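Local coordinates for protein MHP1 (Microbacterium liquefaciens, PDB 2JLN) that couples sodium binding to the membrane uptake of 5-aryl-substituted hydantoins, as a member of the nucleobase-cation-symport-1 family, at residues A[20-25]-A[83-88]; A[60-65]-A[263-268]; A[124-129]-A[144-149]; A[408-413]-A[445-450]. One frame throughout, in Å; residues are numbered along the deposited sequence.

Interaction 1 (A[20-25]-A[83-88]); sequences TRYAER and AIRWGI
R25 reaches across from the loop ahead of helix 29-40 to the C-terminal end of helix 81-86, and its side chain carries much of this contact. From CB, which points at the helix end, the chain bends at CD (chi2 -100°) and then runs extended to NE. R25 NE donates to T20 O at 2.8 Å, and R25 NH2 takes the same oxygen at 3.0 Å, so one carbonyl is gripped side-on in the guanidinium plane. R25 CZ lies 4.0 Å from G87 CA. At the tip, R25 NH1 crosses to I84 O at 2.6 Å, lying in that carbonyl's plane, and it also bonds C234 O. T20 N adds a weak bond of 3.2 Å to G87 O. G87 leaves the helix with positive phi, and a side chain there would point at T20 and R25. Farther along, R85 NH1 donates to Y22 OH at 2.7 Å, meeting the ring at its edge, with the two flat groups turned 51° apart. E463 bonds Y22 OH and forms a salt bridge with R85 NH2. R25 thus gives its bonds here to backbone carbonyls, and its charge probably also suits the negative pole of a helix C-terminus.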
loop_
_atom_site.group_PDB
_atom_site.type_symbol
_atom_site.label_atom_id
_atom_site.label_comp_id
_atom_site.label_asym_id
_atom_site.label_seq_id
_atom_site.Cartn_x
_atom_site.Cartn_y
_atom_site.Cartn_z
ATOM N N THR A 20 2.811 -6.293 -18.932
ATOM C CA THR A 20 2.367 -5.028 -19.465
ATOM C C THR A 20 3.460 -4.514 -20.355
ATOM O O THR A 20 4.573 -4.243 -19.878
ATOM C CB THR A 20 2.070 -4.021 -18.317
ATOM O OG1 THR A 20 0.872 -4.434 -17.634
ATOM C CG2 THR A 20 1.905 -2.588 -18.838
ATOM N N ARG A 21 3.126 -4.380 -21.643
ATOM C CA ARG A 21 4.078 -4.032 -22.698
ATOM C C ARG A 21 4.691 -2.653 -22.581
ATOM O O ARG A 21 4.007 -1.714 -22.145
ATOM C CB ARG A 21 3.419 -4.171 -24.054
ATOM C CG ARG A 21 2.982 -5.568 -24.315
ATOM C CD ARG A 21 2.938 -5.942 -25.785
ATOM N NE ARG A 21 2.378 -7.279 -25.897
ATOM C CZ ARG A 21 3.060 -8.324 -26.321
ATOM N NH1 ARG A 21 4.300 -8.160 -26.723
ATOM N NH2 ARG A 21 2.491 -9.513 -26.363
ATOM N N TYR A 22 5.977 -2.564 -22.988
ATOM C CA TYR A 22 6.780 -1.320 -23.003
ATOM C C TYR A 22 5.985 -0.174 -23.620
ATOM O O TYR A 22 5.885 0.927 -23.076
ATOM C CB TYR A 22 8.095 -1.483 -23.791
ATOM C CG TYR A 22 9.042 -2.571 -23.309
ATOM C CD1 TYR A 22 9.415 -2.675 -21.979
ATOM C CD2 TYR A 22 9.584 -3.472 -24.196
ATOM C CE1 TYR A 22 10.283 -3.653 -21.559
ATOM C CE2 TYR A 22 10.447 -4.446 -23.787
ATOM C CZ TYR A 22 10.798 -4.539 -22.470
ATOM O OH TYR A 22 11.666 -5.544 -22.093
ATOM N N ALA A 23 5.402 -0.453 -24.770
ATOM C CA ALA A 23 4.595 0.538 -25.426
ATOM C C ALA A 23 3.336 0.846 -24.636
ATOM O O ALA A 23 2.791 1.924 -24.802
ATOM C CB ALA A 23 4.253 0.109 -26.845
ATOM N N GLU A 24 2.860 -0.064 -23.790
ATOM C CA GLU A 24 1.649 0.222 -23.010
ATOM C C GLU A 24 1.892 1.049 -21.695
ATOM O O GLU A 24 0.951 1.377 -20.961
ATOM C CB GLU A 24 0.885 -1.077 -22.699
ATOM C CG GLU A 24 0.657 -1.994 -23.890
ATOM C CD GLU A 24 0.165 -3.458 -23.522
ATOM O OE1 GLU A 24 -0.551 -4.068 -24.381
ATOM O OE2 GLU A 24 0.492 -4.010 -22.414
ATOM N N ARG A 25 3.137 1.396 -21.387
ATOM C CA ARG A 25 3.411 2.001 -20.077
ATOM C C ARG A 25 3.096 3.509 -20.015
ATOM O O ARG A 25 3.310 4.215 -20.979
ATOM C CB ARG A 25 4.854 1.700 -19.651
ATOM C CG ARG A 25 5.250 0.228 -19.822
ATOM C CD ARG A 25 5.192 -0.536 -18.516
ATOM N NE ARG A 25 5.617 -1.928 -18.636
ATOM C CZ ARG A 25 6.770 -2.404 -18.177
ATOM N NH1 ARG A 25 7.652 -1.615 -17.571
ATOM N NH2 ARG A 25 7.042 -3.686 -18.330
ATOM N N ALA A 83 8.858 -5.679 -10.946
ATOM C CA ALA A 83 7.589 -5.313 -11.554
ATOM C C ALA A 83 7.788 -4.250 -12.623
ATOM O O ALA A 83 7.123 -4.264 -13.658
ATOM C CB ALA A 83 6.628 -4.829 -10.505
ATOM N N ILE A 84 8.700 -3.318 -12.370
ATOM C CA ILE A 84 9.041 -2.279 -13.340
ATOM C C ILE A 84 9.675 -2.895 -14.608
ATOM O O ILE A 84 9.269 -2.595 -15.741
ATOM C CB ILE A 84 9.976 -1.232 -12.691
ATOM C CG1 ILE A 84 9.190 -0.374 -11.700
ATOM C CG2 ILE A 84 10.635 -0.359 -13.728
ATOM C CD1 ILE A 84 10.011 0.616 -10.937
ATOM N N ARG A 85 10.650 -3.780 -14.420
ATOM C CA ARG A 85 11.377 -4.353 -15.542
ATOM C C ARG A 85 10.504 -5.290 -16.393
ATOM O O ARG A 85 10.553 -5.213 -17.622
ATOM C CB ARG A 85 12.632 -5.076 -15.035
ATOM C CG ARG A 85 13.780 -5.180 -16.021
ATOM C CD ARG A 85 13.360 -6.047 -17.153
ATOM N NE ARG A 85 14.357 -6.173 -18.208
ATOM C CZ ARG A 85 14.047 -6.390 -19.486
ATOM N NH1 ARG A 85 12.773 -6.459 -19.855
ATOM N NH2 ARG A 85 15.005 -6.519 -20.399
ATOM N N TRP A 86 9.703 -6.149 -15.750
ATOM C CA TRP A 86 8.998 -7.226 -16.457
ATOM C C TRP A 86 7.497 -7.051 -16.573
ATOM O O TRP A 86 6.808 -7.943 -17.069
ATOM C CB TRP A 86 9.275 -8.593 -15.823
ATOM C CG TRP A 86 10.718 -8.970 -15.794
ATOM C CD1 TRP A 86 11.506 -9.153 -14.677
ATOM C CD2 TRP A 86 11.572 -9.191 -16.925
ATOM N NE1 TRP A 86 12.792 -9.474 -15.053
ATOM C CE2 TRP A 86 12.857 -9.507 -16.426
ATOM C CE3 TRP A 86 11.381 -9.149 -18.314
ATOM C CZ2 TRP A 86 13.934 -9.797 -17.274
ATOM C CZ3 TRP A 86 12.458 -9.435 -19.148
ATOM C CH2 TRP A 86 13.707 -9.756 -18.628
ATOM N N GLY A 87 6.991 -5.923 -16.101
ATOM C CA GLY A 87 5.573 -5.629 -16.172
ATOM C C GLY A 87 4.582 -6.559 -15.476
ATOM O O GLY A 87 3.421 -6.541 -15.838
ATOM N N ILE A 88 4.994 -7.335 -14.469
ATOM C CA ILE A 88 4.109 -8.342 -13.855
ATOM C C ILE A 88 3.356 -7.962 -12.566
ATOM O O ILE A 88 3.762 -7.062 -11.847
ATOM C CB ILE A 88 4.838 -9.704 -13.624
ATOM C CG1 ILE A 88 6.108 -9.536 -12.804
ATOM C CG2 ILE A 88 5.172 -10.392 -14.943
ATOM C CD1 ILE A 88 6.759 -10.867 -12.440
#

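Interaction 2 (A[60-65]-A[263-268]); sequences QVIVAI and ASIIFG
I65 points toward helix 242-278 and makes the close-packed half of this contact. Its CG2 branch, anti to the backbone N, rests 3.6 Å from S264 OG and 3.8 Å from I265 CG1. I65 CD1, at the end of the other branch, lies 3.9 Å from G268 CA, where the lack of a side chain leaves room for the methyl. S264 OG itself is bonded back to M260 O of its own helix, so the methyl packs against a hydroxyl that is already satisfied. An alanine in place of I65 would probably open a gap between S264, I265 and G268. The looser side belongs to I62 and I265, both partly exposed, whose side chains cross at about a right angle: I62 CG2 stands 4.0 Å from I265 CD1, and I62 CD1 faces the I265 carbonyl. The short axes run nearly antiparallel, at 152°, and pass 9.6 Å apart. These helices are transmembrane segments 2 and 7. F216 of helix 209-217 touches I65, I45 of helix 44-52 touches S264, and the S264 side chain lies about 4 Å from the mercury ion bound by C69 and W220.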
loop_
_atom_site.group_PDB
_atom_site.type_symbol
_atom_site.label_atom_id
_atom_site.label_comp_id
_atom_site.label_asym_id
_atom_site.label_seq_id
_atom_site.Cartn_x
_atom_site.Cartn_y
_atom_site.Cartn_z
ATOM N N GLN A 60 9.615 15.884 17.484
ATOM C CA GLN A 60 10.049 14.496 17.379
ATOM C C GLN A 60 9.080 13.634 16.539
ATOM O O GLN A 60 9.503 12.724 15.818
ATOM C CB GLN A 60 10.281 13.895 18.765
ATOM C CG GLN A 60 11.281 14.681 19.594
ATOM C CD GLN A 60 11.338 14.234 21.072
ATOM O OE1 GLN A 60 10.315 14.202 21.781
ATOM N NE2 GLN A 60 12.545 13.899 21.537
ATOM N N VAL A 61 7.785 13.918 16.623
ATOM C CA VAL A 61 6.807 13.137 15.876
ATOM C C VAL A 61 7.062 13.357 14.398
ATOM O O VAL A 61 7.086 12.400 13.624
ATOM C CB VAL A 61 5.376 13.495 16.273
ATOM C CG1 VAL A 61 4.395 12.990 15.278
ATOM C CG2 VAL A 61 5.074 12.918 17.630
ATOM N N ILE A 62 7.297 14.616 14.019
ATOM C CA ILE A 62 7.709 14.973 12.653
ATOM C C ILE A 62 8.976 14.214 12.208
ATOM O O ILE A 62 9.088 13.805 11.054
ATOM C CB ILE A 62 7.965 16.478 12.513
ATOM C CG1 ILE A 62 6.676 17.269 12.718
ATOM C CG2 ILE A 62 8.516 16.792 11.175
ATOM C CD1 ILE A 62 5.429 16.518 12.357
ATOM N N VAL A 63 9.918 14.011 13.127
ATOM C CA VAL A 63 11.145 13.295 12.800
ATOM C C VAL A 63 10.911 11.808 12.670
ATOM O O VAL A 63 11.464 11.198 11.771
ATOM C CB VAL A 63 12.294 13.519 13.819
ATOM C CG1 VAL A 63 13.370 12.453 13.627
ATOM C CG2 VAL A 63 12.893 14.910 13.663
ATOM N N ALA A 64 10.110 11.220 13.561
ATOM C CA ALA A 64 9.746 9.792 13.452
ATOM C C ALA A 64 8.973 9.480 12.146
ATOM O O ALA A 64 9.047 8.374 11.602
ATOM C CB ALA A 64 8.945 9.338 14.671
ATOM N N ILE A 65 8.241 10.476 11.659
ATOM C CA ILE A 65 7.505 10.389 10.415
ATOM C C ILE A 65 8.435 10.427 9.185
ATOM O O ILE A 65 8.370 9.531 8.327
ATOM C CB ILE A 65 6.465 11.521 10.355
ATOM C CG1 ILE A 65 5.250 11.153 11.201
ATOM C CG2 ILE A 65 6.070 11.863 8.899
ATOM C CD1 ILE A 65 4.305 12.325 11.390
ATOM N N ALA A 263 4.054 15.454 2.094
ATOM C CA ALA A 263 2.628 15.283 2.330
ATOM C C ALA A 263 2.372 14.773 3.745
ATOM O O ALA A 263 1.548 15.311 4.467
ATOM C CB ALA A 263 2.007 14.350 1.304
ATOM N N SER A 264 3.083 13.740 4.165
ATOM C CA SER A 264 2.724 13.125 5.434
ATOM C C SER A 264 3.316 13.863 6.645
ATOM O O SER A 264 2.848 13.668 7.766
ATOM C CB SER A 264 3.049 11.630 5.442
ATOM O OG SER A 264 4.398 11.450 5.741
ATOM N N ILE A 265 4.321 14.716 6.417
ATOM C CA ILE A 265 4.836 15.612 7.460
ATOM C C ILE A 265 3.855 16.761 7.772
ATOM O O ILE A 265 3.582 17.051 8.931
ATOM C CB ILE A 265 6.225 16.174 7.075
ATOM C CG1 ILE A 265 7.316 15.174 7.432
ATOM C CG2 ILE A 265 6.522 17.507 7.758
ATOM C CD1 ILE A 265 8.687 15.768 7.334
ATOM N N ILE A 266 3.325 17.406 6.736
ATOM C CA ILE A 266 2.308 18.451 6.906
ATOM C C ILE A 266 1.049 17.938 7.605
ATOM O O ILE A 266 0.502 18.623 8.480
ATOM C CB ILE A 266 1.839 19.053 5.559
ATOM C CG1 ILE A 266 3.004 19.708 4.821
ATOM C CG2 ILE A 266 0.730 20.063 5.787
ATOM C CD1 ILE A 266 2.598 20.279 3.497
ATOM N N PHE A 267 0.570 16.753 7.215
ATOM C CA PHE A 267 -0.677 16.238 7.797
ATOM C C PHE A 267 -0.474 15.499 9.133
ATOM O O PHE A 267 -1.361 15.473 9.978
ATOM C CB PHE A 267 -1.495 15.444 6.766
ATOM C CG PHE A 267 -2.037 16.309 5.662
ATOM C CD1 PHE A 267 -1.188 16.850 4.702
ATOM C CD2 PHE A 267 -3.382 16.637 5.606
ATOM C CE1 PHE A 267 -1.674 17.674 3.691
ATOM C CE2 PHE A 267 -3.869 17.473 4.594
ATOM C CZ PHE A 267 -3.005 17.983 3.640
ATOM N N GLY A 268 0.707 14.929 9.332
ATOM C CA GLY A 268 1.065 14.399 10.628
ATOM C C GLY A 268 1.065 15.539 11.614
ATOM O O GLY A 268 0.445 15.442 12.658
#

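Interaction 3 (A[124-129]-A[144-149]); sequences LGALAL and LWIVIF
L129 carries CG beside its backbone N (chi1 -66°), while F149 has CG anti to its own (chi1 -166°), and the two side chains meet nearly at a right angle. L129 CD1 comes to 3.5 Å from F149 CD1, approaching the phenyl obliquely. The root of the same leucine serves a second aromatic: L129 CB stands over the six-membered ring of W145, 3.9 Å from its centroid and almost on the normal, a CH-pi contact over the face. L129 is therefore lodged between two aromatic side chains of the other helix. A second, off-centre CH-pi contact comes from G125, whose CA is 4.2 Å from the centroid of the F149 ring; a side chain at this glycine would point into the phenyl. To one side of these contacts, A126 CB fits against the opposing backbone, 3.6 Å from I146 CA and 3.7 Å from I146 CG1. Two small residues in succession, G125 and A126, bring the short axes within 8.3 Å of each other at an angle of 117°. W145 NE1 makes a weak bond to T133 OG1 farther along the first helix. The contact joins transmembrane helices 3 and 4. L307 of helix 296-311 touches both L129 and F149, and the F149 side chain lies about 7 Å from that of Q121, which probably binds substrate, one turn before G125 on helix 104-137.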
loop_
_atom_site.group_PDB
_atom_site.type_symbol
_atom_site.label_atom_id
_atom_site.label_comp_id
_atom_site.label_asym_id
_atom_site.label_seq_id
_atom_site.Cartn_x
_atom_site.Cartn_y
_atom_site.Cartn_z
ATOM N N LEU A 124 -15.711 5.630 5.919
ATOM C CA LEU A 124 -15.377 7.035 6.174
ATOM C C LEU A 124 -15.874 7.911 5.038
ATOM O O LEU A 124 -16.365 9.014 5.254
ATOM C CB LEU A 124 -13.867 7.249 6.328
ATOM C CG LEU A 124 -13.046 6.541 7.399
ATOM C CD1 LEU A 124 -11.698 7.182 7.423
ATOM C CD2 LEU A 124 -13.687 6.629 8.777
ATOM N N GLY A 125 -15.724 7.424 3.817
ATOM C CA GLY A 125 -16.223 8.154 2.676
ATOM C C GLY A 125 -17.711 8.387 2.783
ATOM O O GLY A 125 -18.169 9.500 2.552
ATOM N N ALA A 126 -18.460 7.343 3.141
ATOM C CA ALA A 126 -19.914 7.438 3.330
ATOM C C ALA A 126 -20.322 8.432 4.429
ATOM O O ALA A 126 -21.259 9.223 4.248
ATOM C CB ALA A 126 -20.493 6.069 3.623
ATOM N N LEU A 127 -19.635 8.379 5.571
ATOM C CA LEU A 127 -19.899 9.330 6.650
ATOM C C LEU A 127 -19.796 10.724 6.079
ATOM O O LEU A 127 -20.632 11.571 6.371
ATOM C CB LEU A 127 -18.931 9.169 7.836
ATOM C CG LEU A 127 -19.227 8.030 8.827
ATOM C CD1 LEU A 127 -18.063 7.776 9.769
ATOM C CD2 LEU A 127 -20.499 8.277 9.606
ATOM N N ALA A 128 -18.790 10.955 5.241
ATOM C CA ALA A 128 -18.561 12.289 4.712
ATOM C C ALA A 128 -19.700 12.724 3.793
ATOM O O ALA A 128 -20.272 13.790 3.972
ATOM C CB ALA A 128 -17.201 12.380 4.007
ATOM N N LEU A 129 -20.043 11.907 2.811
ATOM C CA LEU A 129 -21.068 12.323 1.861
ATOM C C LEU A 129 -22.359 12.501 2.623
ATOM O O LEU A 129 -23.144 13.402 2.317
ATOM C CB LEU A 129 -21.247 11.311 0.715
ATOM C CG LEU A 129 -20.054 11.171 -0.229
ATOM C CD1 LEU A 129 -19.864 9.725 -0.680
ATOM C CD2 LEU A 129 -20.185 12.136 -1.396
ATOM N N LEU A 144 -27.462 3.528 2.758
ATOM C CA LEU A 144 -27.609 3.836 1.342
ATOM C C LEU A 144 -26.347 4.513 0.809
ATOM O O LEU A 144 -25.899 4.187 -0.298
ATOM C CB LEU A 144 -28.831 4.721 1.081
ATOM C CG LEU A 144 -28.738 5.579 -0.191
ATOM C CD1 LEU A 144 -29.482 4.928 -1.355
ATOM C CD2 LEU A 144 -29.251 7.004 0.076
ATOM N N TRP A 145 -25.783 5.443 1.591
ATOM C CA TRP A 145 -24.580 6.203 1.203
ATOM C C TRP A 145 -23.301 5.383 1.209
ATOM O O TRP A 145 -22.352 5.727 0.507
ATOM C CB TRP A 145 -24.357 7.397 2.119
ATOM C CG TRP A 145 -24.895 8.686 1.610
ATOM C CD1 TRP A 145 -25.716 9.561 2.276
ATOM C CD2 TRP A 145 -24.637 9.268 0.334
ATOM N NE1 TRP A 145 -25.980 10.645 1.490
ATOM C CE2 TRP A 145 -25.336 10.494 0.289
ATOM C CE3 TRP A 145 -23.878 8.874 -0.778
ATOM C CZ2 TRP A 145 -25.306 11.333 -0.832
ATOM C CZ3 TRP A 145 -23.847 9.710 -1.891
ATOM C CH2 TRP A 145 -24.558 10.928 -1.907
ATOM N N ILE A 146 -23.267 4.323 2.022
ATOM C CA ILE A 146 -22.186 3.343 1.960
ATOM C C ILE A 146 -22.135 2.743 0.561
ATOM O O ILE A 146 -21.212 3.018 -0.191
ATOM C CB ILE A 146 -22.358 2.229 2.992
ATOM C CG1 ILE A 146 -21.884 2.711 4.346
ATOM C CG2 ILE A 146 -21.540 1.020 2.618
ATOM C CD1 ILE A 146 -21.455 1.599 5.234
ATOM N N VAL A 147 -23.147 1.944 0.222
ATOM C CA VAL A 147 -23.332 1.352 -1.108
ATOM C C VAL A 147 -23.075 2.319 -2.272
ATOM O O VAL A 147 -22.192 2.069 -3.088
ATOM C CB VAL A 147 -24.752 0.744 -1.250
ATOM C CG1 VAL A 147 -25.019 0.346 -2.688
ATOM C CG2 VAL A 147 -24.939 -0.451 -0.287
ATOM N N ILE A 148 -23.827 3.411 -2.373
ATOM C CA ILE A 148 -23.513 4.408 -3.412
ATOM C C ILE A 148 -22.013 4.764 -3.560
ATOM O O ILE A 148 -21.539 4.981 -4.672
ATOM C CB ILE A 148 -24.360 5.707 -3.282
ATOM C CG1 ILE A 148 -25.836 5.382 -3.539
ATOM C CG2 ILE A 148 -23.845 6.803 -4.249
ATOM C CD1 ILE A 148 -26.806 6.471 -3.132
ATOM N N PHE A 149 -21.273 4.830 -2.455
ATOM C CA PHE A 149 -19.830 5.115 -2.512
ATOM C C PHE A 149 -18.976 3.906 -2.972
ATOM O O PHE A 149 -18.145 4.022 -3.892
ATOM C CB PHE A 149 -19.324 5.633 -1.172
ATOM C CG PHE A 149 -17.977 6.256 -1.249
ATOM C CD1 PHE A 149 -17.759 7.355 -2.066
ATOM C CD2 PHE A 149 -16.923 5.753 -0.504
ATOM C CE1 PHE A 149 -16.495 7.948 -2.148
ATOM C CE2 PHE A 149 -15.663 6.336 -0.574
ATOM C CZ PHE A 149 -15.445 7.439 -1.404
#

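Interaction 4 (A[408-413]-A[445-450]); sequences NWVALA and MRWVAK
V410 makes the apolar half of this contact, set against V448 and W447 near the C-terminal end of helix 429-448. V410 and V448 slide past each other in opposite directions, with V448 CG2 3.5 Å from V410 CB and 3.6 Å from V410 CG2. W447 has CG anti to the backbone N (chi1 -178°); its side chain crosses V410 at about a right angle, with W447 CZ3 3.5 Å from V410 CG2, which approaches the ring obliquely on the surface side of the contact. The mixed contact is between N408 and M445, which reach toward each other tip to tip. The methionine chain, bent twice, brings M445 CE to the amide end of N408, 4.0 Å from N408 CG. No polar bond crosses between the segments: N408 is the N-cap of helix 409-423, and A411 N donates to N408 OD1 at 3.0 Å, with an N-H...O angle of 162°, while N408 ND2 makes a weak bond outside both, to P97 O. An alanine in place of N408 would probably cost A411 N its side-chain cap and leave M445 CE beside a gap. The contact thus joins the start of transmembrane helix 11 to the end of helix 12, with A444 also against V410, H441 against A411, and F98 touching A411 and L412 from a loop.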
loop_
_atom_site.group_PDB
_atom_site.type_symbol
_atom_site.label_atom_id
_atom_site.label_comp_id
_atom_site.label_asym_id
_atom_site.label_seq_id
_atom_site.Cartn_x
_atom_site.Cartn_y
_atom_site.Cartn_z
ATOM N N ASN A 408 5.701 -25.289 -3.087
ATOM C CA ASN A 408 7.087 -25.469 -2.655
ATOM C C ASN A 408 7.152 -25.591 -1.140
ATOM O O ASN A 408 7.320 -24.589 -0.454
ATOM C CB ASN A 408 7.972 -24.314 -3.158
ATOM C CG ASN A 408 9.395 -24.336 -2.560
ATOM O OD1 ASN A 408 9.690 -25.088 -1.624
ATOM N ND2 ASN A 408 10.266 -23.494 -3.096
ATOM N N TRP A 409 7.020 -26.803 -0.607
ATOM C CA TRP A 409 6.945 -26.944 0.849
ATOM C C TRP A 409 8.171 -26.407 1.580
ATOM O O TRP A 409 8.025 -25.889 2.676
ATOM C CB TRP A 409 6.601 -28.366 1.301
ATOM C CG TRP A 409 5.323 -28.861 0.704
ATOM C CD1 TRP A 409 5.191 -29.623 -0.418
ATOM C CD2 TRP A 409 3.992 -28.608 1.180
ATOM N NE1 TRP A 409 3.856 -29.871 -0.669
ATOM C CE2 TRP A 409 3.101 -29.257 0.296
ATOM C CE3 TRP A 409 3.466 -27.890 2.256
ATOM C CZ2 TRP A 409 1.713 -29.207 0.457
ATOM C CZ3 TRP A 409 2.088 -27.859 2.426
ATOM C CH2 TRP A 409 1.229 -28.511 1.528
ATOM N N VAL A 410 9.361 -26.472 0.984
ATOM C CA VAL A 410 10.530 -25.922 1.673
ATOM C C VAL A 410 10.420 -24.423 1.923
ATOM O O VAL A 410 10.851 -23.959 2.984
ATOM C CB VAL A 410 11.858 -26.248 0.990
ATOM C CG1 VAL A 410 13.009 -25.453 1.641
ATOM C CG2 VAL A 410 12.111 -27.739 1.060
ATOM N N ALA A 411 9.834 -23.675 0.969
ATOM C CA ALA A 411 9.541 -22.210 1.126
ATOM C C ALA A 411 8.443 -21.827 2.153
ATOM O O ALA A 411 8.631 -20.895 2.925
ATOM C CB ALA A 411 9.242 -21.560 -0.217
ATOM N N LEU A 412 7.308 -22.533 2.151
ATOM C CA LEU A 412 6.354 -22.470 3.267
ATOM C C LEU A 412 6.995 -22.875 4.599
ATOM O O LEU A 412 6.536 -22.475 5.663
ATOM C CB LEU A 412 5.126 -23.341 3.001
ATOM C CG LEU A 412 4.371 -22.905 1.740
ATOM C CD1 LEU A 412 3.019 -23.593 1.594
ATOM C CD2 LEU A 412 4.191 -21.399 1.794
ATOM N N ALA A 413 8.055 -23.668 4.562
ATOM C CA ALA A 413 8.753 -23.975 5.804
ATOM C C ALA A 413 9.618 -22.784 6.241
ATOM O O ALA A 413 9.529 -22.347 7.389
ATOM C CB ALA A 413 9.566 -25.239 5.682
ATOM N N MET A 445 16.971 -22.740 -0.580
ATOM C CA MET A 445 16.764 -22.791 -2.030
ATOM C C MET A 445 17.874 -23.526 -2.766
ATOM O O MET A 445 17.621 -24.134 -3.809
ATOM C CB MET A 445 16.549 -21.402 -2.646
ATOM C CG MET A 445 15.080 -21.001 -2.820
ATOM S SD MET A 445 14.088 -22.121 -3.840
ATOM C CE MET A 445 13.154 -22.883 -2.530
ATOM N N ARG A 446 19.096 -23.483 -2.238
ATOM C CA ARG A 446 20.167 -24.284 -2.837
ATOM C C ARG A 446 19.993 -25.774 -2.563
ATOM O O ARG A 446 20.741 -26.601 -3.071
ATOM C CB ARG A 446 21.558 -23.801 -2.422
ATOM C CG ARG A 446 22.078 -22.672 -3.318
ATOM C CD ARG A 446 21.500 -22.774 -4.766
ATOM N NE ARG A 446 22.147 -21.862 -5.725
ATOM C CZ ARG A 446 22.847 -22.251 -6.800
ATOM N NH1 ARG A 446 22.994 -23.551 -7.085
ATOM N NH2 ARG A 446 23.394 -21.329 -7.602
ATOM N N TRP A 447 18.987 -26.112 -1.772
ATOM C CA TRP A 447 18.700 -27.503 -1.467
ATOM C C TRP A 447 17.595 -28.025 -2.393
ATOM O O TRP A 447 17.752 -29.063 -3.030
ATOM C CB TRP A 447 18.324 -27.647 0.016
ATOM C CG TRP A 447 18.066 -29.039 0.428
ATOM C CD1 TRP A 447 18.899 -30.103 0.274
ATOM C CD2 TRP A 447 16.897 -29.533 1.077
ATOM N NE1 TRP A 447 18.317 -31.243 0.779
ATOM C CE2 TRP A 447 17.084 -30.919 1.277
ATOM C CE3 TRP A 447 15.706 -28.942 1.507
ATOM C CZ2 TRP A 447 16.124 -31.725 1.881
ATOM C CZ3 TRP A 447 14.753 -29.740 2.116
ATOM C CH2 TRP A 447 14.967 -31.120 2.296
ATOM N N VAL A 448 16.488 -27.293 -2.473
ATOM C CA VAL A 448 15.416 -27.609 -3.410
ATOM C C VAL A 448 15.938 -27.679 -4.856
ATOM O O VAL A 448 15.354 -28.360 -5.713
ATOM C CB VAL A 448 14.307 -26.558 -3.307
ATOM C CG1 VAL A 448 13.313 -26.679 -4.441
ATOM C CG2 VAL A 448 13.608 -26.707 -1.995
ATOM N N ALA A 449 17.049 -26.980 -5.108
ATOM C CA ALA A 449 17.608 -26.852 -6.456
ATOM C C ALA A 449 18.309 -28.132 -6.930
ATOM O O ALA A 449 18.651 -28.258 -8.103
ATOM C CB ALA A 449 18.548 -25.654 -6.534
ATOM N N LYS A 450 18.519 -29.070 -6.009
ATOM C CA LYS A 450 19.114 -30.353 -6.325
ATOM C C LYS A 450 18.041 -31.280 -6.879
ATOM O O LYS A 450 18.335 -32.336 -7.447
ATOM C CB LYS A 450 19.683 -30.980 -5.064
ATOM C CG LYS A 450 21.078 -30.540 -4.654
ATOM C CD LYS A 450 21.589 -31.528 -3.596
ATOM C CE LYS A 450 22.646 -30.951 -2.650
ATOM N NZ LYS A 450 22.812 -31.823 -1.424
#

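Overall arrangement
From the N terminus, the loop at 20-25 opens interaction 1, which closes at 83-88 on helix 81-86. Interaction 2 opens at 60-65 before that closure and ends at 263-268, so the two cross along the chain, tied through the consecutive helices 58-79 and 81-86. Interaction 3 is nested inside the long loop of interaction 2 and spans the short connection between helices 104-137 and 142-157. Interaction 4 follows the others in series, pairing the last two transmembrane helices. None of the four touches another; interactions 3 and 4 lie on opposite sides of the chain's centre, their own centres about 47 Å apart.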